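Iron binding protein FbpA (Mannheimia haemolytica, PDB 1SI0) binds ferric iron in the periplasm and probably hands it to an ABC-type importer, as in other bacterial solute-binding proteins. Local coordinates at residues 57-62 against 139-144; 196-201 against 266-271. One frame throughout, in Å; residues are numbered along the deposited sequence. Where two conformers were deposited one is given.

Contact 1 (57-62 against 139-144). With FE (Fe (III) ion), chain B.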
ATOM      1  N   THR A  57      -4.537  -5.082   6.123  1.00  8.71           N
ATOM      2  CA  THR A  57      -4.143  -3.708   5.908  1.00  8.08           C
ATOM      3  C   THR A  57      -3.486  -3.525   4.550  1.00  7.42           C
ATOM      4  O   THR A  57      -3.022  -4.486   3.932  1.00  7.80           O
ATOM      5  CB  THR A  57      -3.144  -3.290   6.987  1.00 11.81           C
ATOM      6  OG1 THR A  57      -2.067  -4.236   7.024  1.00 17.34           O
ATOM      7  CG2 THR A  57      -3.765  -3.390   8.376  1.00 11.48           C
ATOM      8  N   VAL A  58      -3.454  -2.275   4.105  1.00  8.18           N
ATOM      9  CA  VAL A  58      -2.705  -1.886   2.919  1.00  7.91           C
ATOM     10  C   VAL A  58      -1.559  -0.944   3.248  1.00  8.56           C
ATOM     11  O   VAL A  58      -0.982  -0.337   2.356  1.00  8.55           O
ATOM     12  CB  VAL A  58      -3.620  -1.215   1.856  1.00  8.35           C
ATOM     13  CG1 VAL A  58      -4.643  -2.196   1.335  1.00 10.05           C
ATOM     14  CG2 VAL A  58      -4.298   0.040   2.390  1.00  8.76           C
ATOM     15  N   ASP A  59      -1.204  -0.829   4.517  1.00  6.92           N
ATOM     16  CA  ASP A  59      -0.267   0.200   4.935  1.00  8.72           C
ATOM     17  C   ASP A  59       0.375  -0.176   6.261  1.00  9.00           C
ATOM     18  O   ASP A  59      -0.308  -0.593   7.189  1.00  9.72           O
ATOM     19  CB  ASP A  59      -1.050   1.510   5.046  1.00 12.47           C
ATOM     20  CG  ASP A  59      -0.291   2.608   5.739  1.00 12.43           C
ATOM     21  OD1 ASP A  59       0.908   2.809   5.457  1.00  9.87           O
ATOM     22  OD2 ASP A  59      -0.849   3.353   6.576  1.00 14.24           O
ATOM     23  N   ILE A  60       1.689  -0.025   6.353  1.00  7.55           N
ATOM     24  CA  ILE A  60       2.390  -0.251   7.611  1.00  7.73           C
ATOM     25  C   ILE A  60       1.881   0.652   8.722  1.00  8.23           C
ATOM     26  O   ILE A  60       1.806   0.232   9.871  1.00  8.68           O
ATOM     27  CB  ILE A  60       3.926  -0.066   7.442  1.00  8.75           C
ATOM     28  CG1 ILE A  60       4.667  -0.386   8.748  1.00  9.83           C
ATOM     29  CG2 ILE A  60       4.288   1.348   6.998  1.00  9.02           C
ATOM     30  CD1 ILE A  60       4.583  -1.829   9.161  1.00 13.70           C
ATOM     31  N   SER A  61       1.542   1.893   8.404  1.00  7.89           N
ATOM     32  CA  SER A  61       1.134   2.816   9.452  1.00  8.66           C
ATOM     33  C   SER A  61      -0.158   2.363  10.115  1.00 10.42           C
ATOM     34  O   SER A  61      -0.307   2.488  11.336  1.00  9.81           O
ATOM     35  CB  SER A  61       1.057   4.242   8.925  1.00  9.32           C
ATOM     36  OG  SER A  61       2.325   4.619   8.416  1.00  9.95           O
ATOM     37  N   ARG A  62      -1.067   1.774   9.344  1.00  9.52           N
ATOM     38  CA  ARG A  62      -2.303   1.242   9.906  1.00 10.93           C
ATOM     39  C   ARG A  62      -2.007   0.051  10.799  1.00 10.24           C
ATOM     40  O   ARG A  62      -2.593  -0.101  11.868  1.00 10.41           O
ATOM     41  CB  ARG A  62      -3.256   0.819   8.791  1.00 12.02           C
ATOM     42  CG  ARG A  62      -4.670   0.516   9.267  1.00 14.16           C
ATOM     43  CD  ARG A  62      -5.497   1.747   9.501  1.00 22.35           C
ATOM     44  NE  ARG A  62      -5.808   2.436   8.252  1.00 27.15           N
ATOM     45  CZ  ARG A  62      -6.066   3.740   8.145  1.00 32.17           C
ATOM     46  NH1 ARG A  62      -6.338   4.262   6.956  1.00 33.03           N
ATOM     47  NH2 ARG A  62      -6.058   4.530   9.216  1.00 29.68           N
ATOM     48  N   LYS A 139      -4.636  12.879   2.145  1.00  9.24           N
ATOM     49  CA  LYS A 139      -4.939  12.172   3.381  1.00  9.58           C
ATOM     50  C   LYS A 139      -5.087  10.666   3.188  1.00  8.35           C
ATOM     51  O   LYS A 139      -5.253   9.929   4.152  1.00 10.40           O
ATOM     52  CB  LYS A 139      -6.209  12.747   4.019  1.00 12.73           C
ATOM     53  CG  LYS A 139      -6.074  14.211   4.385  1.00 16.99           C
ATOM     54  CD  LYS A 139      -7.305  14.718   5.124  1.00 24.44           C
ATOM     55  CE  LYS A 139      -7.380  16.240   5.103  1.00 32.43           C
ATOM     56  N   ASN A 140      -5.035  10.199   1.945  1.00  8.05           N
ATOM     57  CA  ASN A 140      -5.045   8.778   1.686  1.00  7.15           C
ATOM     58  C   ASN A 140      -3.792   8.175   2.300  1.00  7.10           C
ATOM     59  O   ASN A 140      -2.709   8.744   2.181  1.00  7.91           O
ATOM     60  CB  ASN A 140      -5.090   8.495   0.191  1.00  8.19           C
ATOM     61  CG  ASN A 140      -4.832   7.060  -0.118  1.00  8.90           C
ATOM     62  OD1 ASN A 140      -3.699   6.683  -0.403  1.00 11.49           O
ATOM     63  ND2 ASN A 140      -5.872   6.234  -0.044  1.00 13.19           N
ATOM     64  N   SER A 141      -3.926   7.013   2.919  1.00  7.60           N
ATOM     65  CA  SER A 141      -2.833   6.459   3.700  1.00  7.03           C
ATOM     66  C   SER A 141      -1.596   6.161   2.870  1.00  6.94           C
ATOM     67  O   SER A 141      -0.488   6.237   3.383  1.00  7.16           O
ATOM     68  CB  SER A 141      -3.282   5.212   4.454  0.65  4.34           C
ATOM     69  OG  SER A 141      -3.568   4.142   3.583  0.65  8.00           O
ATOM     70  N   TYR A 142      -1.762   5.818   1.598  1.00  6.85           N
ATOM     71  CA  TYR A 142      -0.596   5.585   0.761  1.00  6.33           C
ATOM     72  C   TYR A 142       0.239   6.850   0.645  1.00  5.93           C
ATOM     73  O   TYR A 142       1.458   6.811   0.706  1.00  6.79           O
ATOM     74  CB  TYR A 142      -1.001   5.158  -0.645  1.00  6.55           C
ATOM     75  CG  TYR A 142      -1.738   3.851  -0.767  1.00  5.81           C
ATOM     76  CD1 TYR A 142      -1.509   2.800   0.112  1.00  7.45           C
ATOM     77  CD2 TYR A 142      -2.640   3.644  -1.806  1.00  6.38           C
ATOM     78  CE1 TYR A 142      -2.159   1.605  -0.039  1.00  7.14           C
ATOM     79  CE2 TYR A 142      -3.298   2.447  -1.957  1.00  7.20           C
ATOM     80  CZ  TYR A 142      -3.052   1.429  -1.072  1.00  7.71           C
ATOM     81  OH  TYR A 142      -3.691   0.225  -1.222  1.00 10.28           O
ATOM     82  N   ASN A 143      -0.430   7.978   0.446  1.00  5.83           N
ATOM     83  CA  ASN A 143       0.254   9.255   0.410  1.00  5.64           C
ATOM     84  C   ASN A 143       0.827   9.654   1.755  1.00  6.36           C
ATOM     85  O   ASN A 143       1.965  10.087   1.834  1.00  6.27           O
ATOM     86  CB  ASN A 143      -0.671  10.355  -0.105  1.00  6.86           C
ATOM     87  CG  ASN A 143      -0.884  10.281  -1.599  1.00  7.54           C
ATOM     88  OD1 ASN A 143      -0.061   9.742  -2.346  1.00  7.12           O
ATOM     89  ND2 ASN A 143      -1.997  10.842  -2.048  1.00  7.66           N
ATOM     90  N   VAL A 144       0.049   9.499   2.817  1.00  6.57           N
ATOM     91  CA  VAL A 144       0.522   9.942   4.122  1.00  6.10           C
ATOM     92  C   VAL A 144       1.763   9.141   4.521  1.00  6.25           C
ATOM     93  O   VAL A 144       2.726   9.697   5.038  1.00  6.75           O
ATOM     94  CB  VAL A 144      -0.561   9.842   5.208  1.00  7.41           C
ATOM     95  CG1 VAL A 144      -0.015  10.307   6.552  1.00  7.55           C
ATOM     96  CG2 VAL A 144      -1.782  10.672   4.814  1.00  8.38           C
TER
HETATM   97 FE    FE B 321      -4.148  -0.650  -2.908  1.00  7.04          FE
HETATM   98  O   HOH W   1      -5.254   2.289   4.947  1.00 22.36           O
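Tyr142 reaches across to Val58 with its phenol while its backbone stays on the far side of the contact. CB and CG still belong to helix 141-154; the torsion that sets CG anti to the carbonyl carbon (chi1 -64°) sends the ring out from that helix. From there CD1 and CE1 pass the backbone of Val58, and Val58 O meets the ring edge in its plane, 3.3 Å from Tyr142 CE1. The isopropyl group crosses the phenol at about a right angle, with Val58 CG2 3.6 Å from Tyr142 CE1. At the tip, Tyr142 OH lies 3.4 Å from Val58 CB and binds the ferric ion at 2.0 Å. The valine thus packs beside the ligating oxygen, and packing and metal together probably restrict the tilt of the ring.

Ser141 meets Asp59 and Arg62. Ser141 CB touches Asp59 OD2 at 3.7 Å, and in one of the two conformers of Ser141 a water joins its OG to Arg62 NH1, accepting from the guanidinium at 3.0 Å. Asp59 N-caps helix 60-68: its OD1 takes Ser61 N from above the carboxylate plane, and it is also bonded to Ser145 and Asn230. Asn140 caps the other helix, receiving Tyr142 N at its OD1 over 2.9 Å.

The contact therefore brings together the N-terminal ends of helices 60-68 and 141-154. Tyr301 of helix 301-310 packs on Ser141 and Ser61, and Thr57, at the end of strand 54-57, pairs through its backbone with Gly233 of strand 228-236.

Contact 2 (196-201 against 266-271). With FE (Fe (III) ion), chain B.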
ATOM      1  N   ASN A 196       0.443   3.488  -6.579  1.00  5.77           N
ATOM      2  CA  ASN A 196       1.124   2.248  -6.268  1.00  4.94           C
ATOM      3  C   ASN A 196       1.382   1.456  -7.534  1.00  6.13           C
ATOM      4  O   ASN A 196       0.598   1.499  -8.479  1.00  6.61           O
ATOM      5  CB  ASN A 196       0.336   1.410  -5.273  1.00  5.87           C
ATOM      6  CG  ASN A 196       0.431   1.937  -3.858  1.00  5.58           C
ATOM      7  OD1 ASN A 196       1.243   2.811  -3.555  1.00  6.35           O
ATOM      8  ND2 ASN A 196      -0.386   1.387  -2.982  1.00  7.05           N
ATOM      9  N   SER A 197       2.470   0.701  -7.508  1.00  6.46           N
ATOM     10  CA  SER A 197       2.977  -0.039  -8.653  1.00  6.98           C
ATOM     11  C   SER A 197       1.996  -1.080  -9.170  1.00  6.25           C
ATOM     12  O   SER A 197       1.805  -1.201 -10.372  1.00  6.75           O
ATOM     13  CB  SER A 197       4.283  -0.735  -8.269  1.00  6.71           C
ATOM     14  OG  SER A 197       4.132  -1.493  -7.070  1.00  7.31           O
ATOM     15  N   TYR A 198       1.401  -1.852  -8.272  1.00  5.97           N
ATOM     16  CA  TYR A 198       0.570  -2.987  -8.693  1.00  6.59           C
ATOM     17  C   TYR A 198      -0.636  -2.527  -9.508  1.00  6.55           C
ATOM     18  O   TYR A 198      -1.111  -3.274 -10.362  1.00  7.48           O
ATOM     19  CB  TYR A 198       0.139  -3.864  -7.500  1.00  7.24           C
ATOM     20  CG  TYR A 198      -0.520  -3.079  -6.410  1.00  6.83           C
ATOM     21  CD1 TYR A 198       0.233  -2.461  -5.422  1.00  6.51           C
ATOM     22  CD2 TYR A 198      -1.893  -2.923  -6.383  1.00  6.17           C
ATOM     23  CE1 TYR A 198      -0.359  -1.726  -4.441  1.00  6.51           C
ATOM     24  CE2 TYR A 198      -2.500  -2.176  -5.404  1.00  6.82           C
ATOM     25  CZ  TYR A 198      -1.720  -1.560  -4.439  1.00  6.12           C
ATOM     26  OH  TYR A 198      -2.269  -0.780  -3.468  1.00  7.48           O
ATOM     27  N   TYR A 199      -1.115  -1.308  -9.284  1.00  6.79           N
ATOM     28  CA  TYR A 199      -2.236  -0.803 -10.073  1.00  6.50           C
ATOM     29  C   TYR A 199      -1.909  -0.740 -11.557  1.00  7.86           C
ATOM     30  O   TYR A 199      -2.812  -0.870 -12.377  1.00  8.48           O
ATOM     31  CB  TYR A 199      -2.703   0.569  -9.591  1.00  6.90           C
ATOM     32  CG  TYR A 199      -3.312   0.520  -8.220  1.00  6.22           C
ATOM     33  CD1 TYR A 199      -2.778   1.264  -7.180  1.00  6.77           C
ATOM     34  CD2 TYR A 199      -4.415  -0.279  -7.952  1.00  7.22           C
ATOM     35  CE1 TYR A 199      -3.328   1.213  -5.915  1.00  7.19           C
ATOM     36  CE2 TYR A 199      -4.967  -0.337  -6.689  1.00  7.48           C
ATOM     37  CZ  TYR A 199      -4.421   0.411  -5.671  1.00  6.76           C
ATOM     38  OH  TYR A 199      -4.963   0.341  -4.411  1.00  8.08           O
ATOM     39  N   TYR A 200      -0.648  -0.512 -11.912  1.00  7.00           N
ATOM     40  CA  TYR A 200      -0.267  -0.490 -13.319  1.00  7.58           C
ATOM     41  C   TYR A 200      -0.548  -1.843 -13.951  1.00  8.34           C
ATOM     42  O   TYR A 200      -1.101  -1.909 -15.044  1.00  8.30           O
ATOM     43  CB  TYR A 200       1.202  -0.122 -13.466  1.00  6.52           C
ATOM     44  CG  TYR A 200       1.612   0.297 -14.851  1.00  7.31           C
ATOM     45  CD1 TYR A 200       2.485  -0.479 -15.592  1.00 10.78           C
ATOM     46  CD2 TYR A 200       1.152   1.484 -15.410  1.00  8.04           C
ATOM     47  CE1 TYR A 200       2.883  -0.100 -16.856  1.00 10.96           C
ATOM     48  CE2 TYR A 200       1.556   1.880 -16.678  1.00  8.26           C
ATOM     49  CZ  TYR A 200       2.416   1.079 -17.390  1.00  9.65           C
ATOM     50  OH  TYR A 200       2.835   1.447 -18.643  1.00  9.88           O
ATOM     51  N   GLY A 201      -0.184  -2.920 -13.264  1.00  7.56           N
ATOM     52  CA  GLY A 201      -0.473  -4.258 -13.748  1.00  8.49           C
ATOM     53  C   GLY A 201      -1.962  -4.547 -13.796  1.00  9.79           C
ATOM     54  O   GLY A 201      -2.449  -5.158 -14.741  1.00 10.56           O
ATOM     55  N   ASN A 266      -2.494  -9.872  -8.527  1.00  8.62           N
ATOM     56  CA  ASN A 266      -2.445  -8.496  -8.050  1.00  8.52           C
ATOM     57  C   ASN A 266      -1.292  -7.683  -8.610  1.00  7.73           C
ATOM     58  O   ASN A 266      -1.347  -6.467  -8.552  1.00  8.25           O
ATOM     59  CB  ASN A 266      -2.372  -8.446  -6.528  1.00  8.19           C
ATOM     60  CG  ASN A 266      -3.681  -8.766  -5.857  1.00  8.73           C
ATOM     61  OD1 ASN A 266      -4.644  -9.219  -6.482  1.00 10.43           O
ATOM     62  ND2 ASN A 266      -3.727  -8.521  -4.558  1.00  7.69           N
ATOM     63  N   HIS A 267      -0.257  -8.341  -9.122  1.00  7.89           N
ATOM     64  CA  HIS A 267       0.960  -7.669  -9.572  1.00  7.78           C
ATOM     65  C   HIS A 267       1.666  -6.947  -8.437  1.00  8.38           C
ATOM     66  O   HIS A 267       2.316  -5.936  -8.640  1.00  7.75           O
ATOM     67  CB  HIS A 267       0.665  -6.744 -10.747  1.00  9.18           C
ATOM     68  CG  HIS A 267       0.125  -7.476 -11.924  1.00  7.89           C
ATOM     69  ND1 HIS A 267       0.894  -8.355 -12.652  1.00 10.03           N
ATOM     70  CD2 HIS A 267      -1.118  -7.527 -12.448  1.00  8.41           C
ATOM     71  CE1 HIS A 267       0.151  -8.889 -13.607  1.00  9.98           C
ATOM     72  NE2 HIS A 267      -1.071  -8.402 -13.505  1.00  9.47           N
ATOM     73  N   GLU A 268       1.546  -7.506  -7.240  1.00  7.87           N
ATOM     74  CA  GLU A 268       2.306  -7.059  -6.095  1.00  7.81           C
ATOM     75  C   GLU A 268       3.582  -7.874  -5.995  1.00  6.96           C
ATOM     76  O   GLU A 268       3.743  -8.896  -6.667  1.00  8.80           O
ATOM     77  CB  GLU A 268       1.480  -7.218  -4.828  1.00  6.33           C
ATOM     78  CG  GLU A 268       0.349  -6.217  -4.755  1.00  7.25           C
ATOM     79  CD  GLU A 268      -0.447  -6.364  -3.490  1.00  7.97           C
ATOM     80  OE1 GLU A 268      -0.060  -5.734  -2.498  1.00  7.68           O
ATOM     81  OE2 GLU A 268      -1.443  -7.117  -3.491  1.00  8.58           O
ATOM     82  N   TYR A 269       4.502  -7.411  -5.168  1.00  6.72           N
ATOM     83  CA  TYR A 269       5.711  -8.161  -4.886  1.00  7.05           C
ATOM     84  C   TYR A 269       5.455  -9.094  -3.711  1.00  7.52           C
ATOM     85  O   TYR A 269       5.160  -8.637  -2.615  1.00  8.33           O
ATOM     86  CB  TYR A 269       6.852  -7.212  -4.557  1.00  7.52           C
ATOM     87  CG  TYR A 269       7.228  -6.323  -5.713  1.00  8.33           C
ATOM     88  CD1 TYR A 269       6.822  -4.992  -5.758  1.00 10.48           C
ATOM     89  CD2 TYR A 269       7.981  -6.814  -6.768  1.00  9.46           C
ATOM     90  CE1 TYR A 269       7.164  -4.177  -6.834  1.00 10.40           C
ATOM     91  CE2 TYR A 269       8.329  -6.011  -7.835  1.00 10.13           C
ATOM     92  CZ  TYR A 269       7.906  -4.705  -7.866  1.00 10.05           C
ATOM     93  OH  TYR A 269       8.252  -3.913  -8.943  1.00 12.18           O
ATOM     94  N   PRO A 270       5.559 -10.402  -3.917  1.00  7.48           N
ATOM     95  CA  PRO A 270       5.395 -11.327  -2.793  1.00  7.64           C
ATOM     96  C   PRO A 270       6.504 -11.101  -1.771  1.00  8.85           C
ATOM     97  O   PRO A 270       7.588 -10.674  -2.138  1.00 10.06           O
ATOM     98  CB  PRO A 270       5.510 -12.707  -3.445  1.00 10.79           C
ATOM     99  CG  PRO A 270       6.197 -12.484  -4.742  1.00 12.70           C
ATOM    100  CD  PRO A 270       5.901 -11.086  -5.174  1.00  8.54           C
ATOM    101  N   VAL A 271       6.228 -11.347  -0.496  1.00  8.55           N
ATOM    102  CA  VAL A 271       7.283 -11.313   0.511  1.00  8.90           C
ATOM    103  C   VAL A 271       8.082 -12.606   0.546  1.00  8.85           C
ATOM    104  O   VAL A 271       9.251 -12.592   0.906  1.00 10.01           O
ATOM    105  CB  VAL A 271       6.747 -10.996   1.926  1.00  8.35           C
ATOM    106  CG1 VAL A 271       6.129  -9.615   1.951  1.00  9.33           C
ATOM    107  CG2 VAL A 271       5.746 -12.026   2.418  1.00  9.02           C
TER
HETATM  108 FE    FE B 321      -4.148  -0.650  -2.908  1.00  7.04          FE
HETATM  109  O   HOH W   2       4.087  -4.147  -7.588  1.00  9.69           O
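Tyr198 and Glu268 run side by side and point the same way, the carboxylate carbon lying over one face of the phenol with the two planes 43° apart. Their closest touch is near the root, Glu268 CG to Tyr198 CB at 3.6 Å. The tyrosine holds CG between its backbone N and carbonyl carbon (chi1 53°), which turns the ring away from 266-271 and toward the metal although CB faces that segment. Tyr198 CB sits 3.2 Å from both Asn266 O and His267 O.

Glu268 is extended beyond CG, so its carboxylate lies well away from its own backbone. OE2 accepts from Asn266 ND2 in a nearly straight bond of 2.9 Å, in the amide plane, and forms a salt bridge with Arg10; OE1 is held by Thr99 and Arg101. With two arginines close by, the glutamate is probably ionised.

His267, with positive phi just after helix 256-266, brings its ring up to Gly201, with His267 CD2 3.4 Å from Gly201 C, and both ring nitrogens are bonded, to Ser278 and Asp205. A water donates to His267 O and joins it to Ser197 OG, both at 2.7 Å.

Asn196 ND2 bonds Tyr198 OH almost linearly (169°), adding a second-shell grip to an oxygen that also ligates the metal. Tyr199 has its CB directed away from 266-271, and its ring carries Tyr198 CE2 over one face. Both phenol oxygens bind the ferric ion at 2.0 Å, making the adjacent tyrosine pair near the N-terminal end of the helix, with Tyr142 as a further ligand, part of the iron site of a ferric-binding protein of the periplasmic-binding-protein superfamily.

In the fold
Contacts 1 and 2 come in series along the chain, the first closing before the second opens, and lie about 16 Å apart, centre to centre. They face each other across a single ferric ion: 139-144 supplies one tyrosine, 196-201 an adjacent pair. The two meet directly where Tyr142 OH lies 2.8 Å from Tyr198 OH, a probable hydrogen bond, and Tyr142 CE2 packs 3.3 Å from Asn196 ND2. Both flank the same mixed sheet: contact 1 takes in the end of strand 54-57, contact 2 the end of strand 192-196 together with strand 269-270, these last two paired with strand 96-108. Iron thus ties together helix N-terminal regions from distant parts of the sequence, consistent with capture in an interdomain cleft.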